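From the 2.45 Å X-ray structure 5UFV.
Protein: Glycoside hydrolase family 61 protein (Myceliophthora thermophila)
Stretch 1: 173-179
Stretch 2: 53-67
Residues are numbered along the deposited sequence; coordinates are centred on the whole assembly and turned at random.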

ATOM      1  N   ALA A 173       5.522  -4.066   6.458  1.00 24.04           N
ATOM      2  CA  ALA A 173       5.751  -5.388   7.067  1.00 25.19           C
ATOM      3  C   ALA A 173       6.974  -6.023   6.440  1.00 25.61           C
ATOM      4  O   ALA A 173       7.397  -5.602   5.368  1.00 27.61           O
ATOM      5  CB  ALA A 173       4.552  -6.293   6.858  1.00 24.50           C
ATOM      6  N   GLN A 174       7.525  -7.031   7.092  1.00 26.32           N
ATOM      7  CA  GLN A 174       8.810  -7.611   6.685  1.00 28.61           C
ATOM      8  C   GLN A 174       8.663  -9.016   6.056  1.00 30.54           C
ATOM      9  O   GLN A 174       8.111  -9.936   6.670  1.00 31.63           O
ATOM     10  CB  GLN A 174       9.763  -7.642   7.886  1.00 28.77           C
ATOM     11  CG  GLN A 174       9.999  -6.261   8.463  1.00 29.34           C
ATOM     12  CD  GLN A 174      11.150  -6.164   9.439  1.00 29.70           C
ATOM     13  OE1 GLN A 174      11.803  -5.131   9.513  1.00 32.75           O
ATOM     14  NE2 GLN A 174      11.391  -7.207  10.193  1.00 29.52           N
ATOM     15  N   ILE A 175       9.152  -9.159   4.828  1.00 32.45           N
ATOM     16  CA  ILE A 175       9.043 -10.414   4.075  1.00 34.20           C
ATOM     17  C   ILE A 175      10.437 -10.893   3.670  1.00 35.04           C
ATOM     18  O   ILE A 175      11.198 -10.147   3.025  1.00 32.28           O
ATOM     19  CB  ILE A 175       8.249 -10.222   2.778  1.00 34.87           C
ATOM     20  CG1 ILE A 175       6.988  -9.410   3.042  1.00 35.40           C
ATOM     21  CG2 ILE A 175       7.922 -11.565   2.139  1.00 36.50           C
ATOM     22  CD1 ILE A 175       5.831 -10.200   3.582  1.00 36.39           C
ATOM     23  N   LYS A 176      10.765 -12.126   4.063  1.00 35.33           N
ATOM     24  CA  LYS A 176      11.963 -12.780   3.586  1.00 36.94           C
ATOM     25  C   LYS A 176      11.564 -13.653   2.398  1.00 38.38           C
ATOM     26  O   LYS A 176      10.933 -14.710   2.580  1.00 39.96           O
ATOM     27  CB  LYS A 176      12.647 -13.610   4.673  1.00 37.25           C
ATOM     28  CG  LYS A 176      14.005 -14.085   4.197  1.00 39.89           C
ATOM     29  CD  LYS A 176      14.762 -14.963   5.183  1.00 42.81           C
ATOM     30  CE  LYS A 176      15.013 -14.325   6.552  1.00 42.94           C
ATOM     31  NZ  LYS A 176      16.039 -13.244   6.577  1.00 41.79           N
ATOM     32  N   VAL A 177      11.914 -13.188   1.196  1.00 38.64           N
ATOM     33  CA  VAL A 177      11.614 -13.870  -0.074  1.00 39.70           C
ATOM     34  C   VAL A 177      12.641 -14.941  -0.389  1.00 42.16           C
ATOM     35  O   VAL A 177      13.832 -14.641  -0.535  1.00 43.76           O
ATOM     36  CB  VAL A 177      11.610 -12.870  -1.236  1.00 40.52           C
ATOM     37  CG1 VAL A 177      11.428 -13.568  -2.574  1.00 41.75           C
ATOM     38  CG2 VAL A 177      10.511 -11.845  -1.022  1.00 40.12           C
ATOM     39  N   THR A 178      12.178 -16.183  -0.507  1.00 44.01           N
ATOM     40  CA  THR A 178      13.046 -17.330  -0.739  1.00 46.96           C
ATOM     41  C   THR A 178      13.206 -17.641  -2.228  1.00 48.85           C
ATOM     42  O   THR A 178      12.771 -16.874  -3.083  1.00 47.86           O
ATOM     43  CB  THR A 178      12.467 -18.569  -0.038  1.00 50.13           C
ATOM     44  OG1 THR A 178      11.151 -18.841  -0.551  1.00 50.97           O
ATOM     45  CG2 THR A 178      12.406 -18.342   1.476  1.00 50.21           C
ATOM     46  N   GLY A 179      13.829 -18.775  -2.536  1.00 52.50           N
ATOM     47  CA  GLY A 179      13.982 -19.223  -3.915  1.00 55.14           C
ATOM     48  C   GLY A 179      15.247 -18.716  -4.577  1.00 57.58           C
ATOM     49  O   GLY A 179      16.202 -18.289  -3.916  1.00 58.64           O
TER
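Stretch 2 (53-67) GAALYAEAAPGDTIT

Stretch 2 adds a parallel strand, 58-60, beside strand 173-177, their N-to-C directions 39° apart and their axes 4.7 Å apart at closest approach. In register, Ile175 pairs with Ala58, Lys176 with Glu59 and Val177 with Ala60, CA to CA 4.9 to 5.0 Å.

The backbone ladder follows the parallel rule: alternate residues of each strand bond across. Ala58 N gives to Gln174 O (2.9 Å), and Ala58 O receives Lys176 N (2.8 Å); Ala60 N gives to Lys176 O (3.1 Å), and Ala60 O receives Thr178 N (2.7 Å). Thr178 OG1 also donates to Ala60 O at 3.3 Å, so that carbonyl serves two donors.

The Gln174 amide holds the loop that leads into strand 58-60. NE2 gives to Leu56 O at 2.8 Å and, weakly, to Ala54 O at 3.0 Å, while a water bridges Gln174 OE1 (2.8 Å) and Ala54 N (3.0 Å).

On one face Lys176 lies over the Tyr57 ring, CE 3.5 Å and NZ 4.4 Å from its centroid, a CH-pi and cation-pi pair. On the other, Ile175 CG2 meets Ala60 CB at 4.1 Å, and its CD1 reaches Ile66 CD1 at 4.3 Å.

A type II turn, Ala61 to Asp64, follows, with Pro62 CD still 3.4 Å from Thr178 O; Ala61 N, past the ladder, is satisfied by Asp64 OD2 at 2.8 Å.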

ATOM      1  N   GLY A  53      10.856  -0.247  12.355  1.00 27.11           N
ATOM      2  CA  GLY A  53      11.267  -1.620  12.165  1.00 26.42           C
ATOM      3  C   GLY A  53      10.421  -2.620  12.888  1.00 25.42           C
ATOM      4  O   GLY A  53       9.402  -2.291  13.471  1.00 24.41           O
ATOM      5  N   ALA A  54      10.883  -3.857  12.846  1.00 25.96           N
ATOM      6  CA  ALA A  54      10.172  -4.977  13.417  1.00 27.05           C
ATOM      7  C   ALA A  54      11.110  -6.166  13.631  1.00 27.79           C
ATOM      8  O   ALA A  54      12.102  -6.286  12.936  1.00 30.29           O
ATOM      9  CB  ALA A  54       9.025  -5.367  12.508  1.00 26.86           C
ATOM     10  N   ALA A  55      10.756  -7.060  14.555  1.00 28.41           N
ATOM     11  CA  ALA A  55      11.650  -8.147  14.992  1.00 28.61           C
ATOM     12  C   ALA A  55      11.578  -9.381  14.097  1.00 28.65           C
ATOM     13  O   ALA A  55      12.576 -10.121  13.951  1.00 29.83           O
ATOM     14  CB  ALA A  55      11.328  -8.536  16.429  1.00 28.28           C
ATOM     15  N   LEU A  56      10.403  -9.610  13.523  1.00 27.18           N
ATOM     16  CA  LEU A  56      10.159 -10.809  12.736  1.00 28.19           C
ATOM     17  C   LEU A  56       9.954 -10.527  11.250  1.00 27.67           C
ATOM     18  O   LEU A  56       9.751  -9.394  10.853  1.00 26.98           O
ATOM     19  CB  LEU A  56       8.909 -11.515  13.258  1.00 28.27           C
ATOM     20  CG  LEU A  56       8.915 -11.838  14.742  1.00 29.04           C
ATOM     21  CD1 LEU A  56       7.636 -12.583  15.127  1.00 28.70           C
ATOM     22  CD2 LEU A  56      10.167 -12.622  15.144  1.00 29.13           C
ATOM     23  N   TYR A  57       9.968 -11.604  10.471  1.00 28.92           N
ATOM     24  CA  TYR A  57       9.696 -11.602   9.034  1.00 29.74           C
ATOM     25  C   TYR A  57       8.799 -12.804   8.697  1.00 30.68           C
ATOM     26  O   TYR A  57       8.787 -13.796   9.416  1.00 29.84           O
ATOM     27  CB  TYR A  57      10.988 -11.723   8.233  1.00 30.44           C
ATOM     28  CG  TYR A  57      11.820 -12.902   8.670  1.00 32.10           C
ATOM     29  CD1 TYR A  57      11.557 -14.172   8.182  1.00 33.40           C
ATOM     30  CD2 TYR A  57      12.848 -12.753   9.626  1.00 32.23           C
ATOM     31  CE1 TYR A  57      12.301 -15.268   8.601  1.00 34.92           C
ATOM     32  CE2 TYR A  57      13.589 -13.834  10.049  1.00 33.04           C
ATOM     33  CZ  TYR A  57      13.310 -15.089   9.530  1.00 35.66           C
ATOM     34  OH  TYR A  57      14.024 -16.189   9.938  1.00 38.51           O
ATOM     35  N   ALA A  58       8.030 -12.692   7.620  1.00 30.71           N
ATOM     36  CA  ALA A  58       7.317 -13.832   7.076  1.00 32.09           C
ATOM     37  C   ALA A  58       8.140 -14.418   5.915  1.00 33.83           C
ATOM     38  O   ALA A  58       8.731 -13.671   5.140  1.00 35.11           O
ATOM     39  CB  ALA A  58       5.951 -13.390   6.589  1.00 31.79           C
ATOM     40  N   GLU A  59       8.184 -15.741   5.804  1.00 36.45           N
ATOM     41  CA  GLU A  59       8.792 -16.400   4.640  1.00 39.56           C
ATOM     42  C   GLU A  59       7.808 -16.462   3.508  1.00 38.17           C
ATOM     43  O   GLU A  59       6.604 -16.623   3.719  1.00 39.29           O
ATOM     44  CB  GLU A  59       9.282 -17.813   4.971  1.00 43.65           C
ATOM     45  CG  GLU A  59      10.295 -17.832   6.120  1.00 48.67           C
ATOM     46  CD  GLU A  59      11.518 -18.709   5.889  1.00 54.25           C
ATOM     47  OE1 GLU A  59      11.459 -19.684   5.091  1.00 57.52           O
ATOM     48  OE2 GLU A  59      12.551 -18.410   6.533  1.00 57.41           O
ATOM     49  N   ALA A  60       8.322 -16.311   2.300  1.00 37.58           N
ATOM     50  CA  ALA A  60       7.505 -16.425   1.103  1.00 37.50           C
ATOM     51  C   ALA A  60       8.378 -16.597  -0.115  1.00 38.83           C
ATOM     52  O   ALA A  60       9.482 -16.072  -0.195  1.00 38.58           O
ATOM     53  CB  ALA A  60       6.624 -15.204   0.918  1.00 36.60           C
ATOM     54  N   ALA A  61       7.866 -17.351  -1.064  1.00 39.72           N
ATOM     55  CA  ALA A  61       8.520 -17.513  -2.333  1.00 41.44           C
ATOM     56  C   ALA A  61       7.766 -16.679  -3.362  1.00 40.99           C
ATOM     57  O   ALA A  61       6.607 -16.299  -3.157  1.00 38.80           O
ATOM     58  CB  ALA A  61       8.524 -18.987  -2.733  1.00 42.41           C
ATOM     59  N   PRO A  62       8.424 -16.401  -4.485  1.00 42.95           N
ATOM     60  CA  PRO A  62       7.753 -15.740  -5.584  1.00 42.61           C
ATOM     61  C   PRO A  62       6.505 -16.506  -5.954  1.00 42.86           C
ATOM     62  O   PRO A  62       6.514 -17.726  -5.866  1.00 43.01           O
ATOM     63  CB  PRO A  62       8.783 -15.820  -6.708  1.00 45.37           C
ATOM     64  CG  PRO A  62      10.106 -15.841  -6.002  1.00 45.71           C
ATOM     65  CD  PRO A  62       9.862 -16.623  -4.750  1.00 44.75           C
ATOM     66  N   GLY A  63       5.444 -15.792  -6.342  1.00 41.99           N
ATOM     67  CA  GLY A  63       4.158 -16.394  -6.684  1.00 41.35           C
ATOM     68  C   GLY A  63       3.251 -16.649  -5.487  1.00 41.65           C
ATOM     69  O   GLY A  63       2.052 -16.895  -5.653  1.00 43.39           O
ATOM     70  N   ASP A  64       3.799 -16.600  -4.276  1.00 41.18           N
ATOM     71  CA  ASP A  64       2.978 -16.737  -3.082  1.00 40.90           C
ATOM     72  C   ASP A  64       2.107 -15.504  -2.873  1.00 38.66           C
ATOM     73  O   ASP A  64       2.419 -14.402  -3.335  1.00 35.40           O
ATOM     74  CB  ASP A  64       3.835 -16.988  -1.837  1.00 42.83           C
ATOM     75  CG  ASP A  64       4.337 -18.448  -1.739  1.00 46.25           C
ATOM     76  OD1 ASP A  64       3.677 -19.370  -2.293  1.00 46.88           O
ATOM     77  OD2 ASP A  64       5.382 -18.675  -1.067  1.00 46.07           O
ATOM     78  N   THR A  65       1.003 -15.713  -2.169  1.00 38.91           N
ATOM     79  CA  THR A  65       0.017 -14.673  -1.931  1.00 37.85           C
ATOM     80  C   THR A  65       0.315 -13.893  -0.616  1.00 36.86           C
ATOM     81  O   THR A  65       0.603 -14.493   0.441  1.00 35.02           O
ATOM     82  CB  THR A  65      -1.401 -15.304  -1.925  1.00 37.97           C
ATOM     83  OG1 THR A  65      -1.753 -15.656  -3.268  1.00 38.38           O
ATOM     84  CG2 THR A  65      -2.446 -14.342  -1.395  1.00 36.45           C
ATOM     85  N   ILE A  66       0.269 -12.558  -0.721  1.00 36.15           N
ATOM     86  CA  ILE A  66       0.255 -11.643   0.426  1.00 35.56           C
ATOM     87  C   ILE A  66      -1.139 -11.059   0.607  1.00 35.04           C
ATOM     88  O   ILE A  66      -1.620 -10.324  -0.246  1.00 35.18           O
ATOM     89  CB  ILE A  66       1.244 -10.479   0.241  1.00 34.98           C
ATOM     90  CG1 ILE A  66       2.660 -11.029   0.163  1.00 37.86           C
ATOM     91  CG2 ILE A  66       1.142  -9.518   1.412  1.00 32.76           C
ATOM     92  CD1 ILE A  66       3.717  -9.990  -0.126  1.00 38.79           C
ATOM     93  N   THR A  67      -1.775 -11.389   1.719  1.00 34.88           N
ATOM     94  CA  THR A  67      -3.078 -10.874   2.047  1.00 34.16           C
ATOM     95  C   THR A  67      -2.970  -9.997   3.285  1.00 34.37           C
ATOM     96  O   THR A  67      -2.481 -10.454   4.311  1.00 38.05           O
ATOM     97  CB  THR A  67      -4.014 -12.017   2.390  1.00 35.75           C
ATOM     98  OG1 THR A  67      -4.135 -12.885   1.266  1.00 35.48           O
ATOM     99  CG2 THR A  67      -5.396 -11.487   2.797  1.00 36.33           C
TER
HETATM  100  O   HOH W   1      13.538  -4.011  11.366  1.00 27.54           O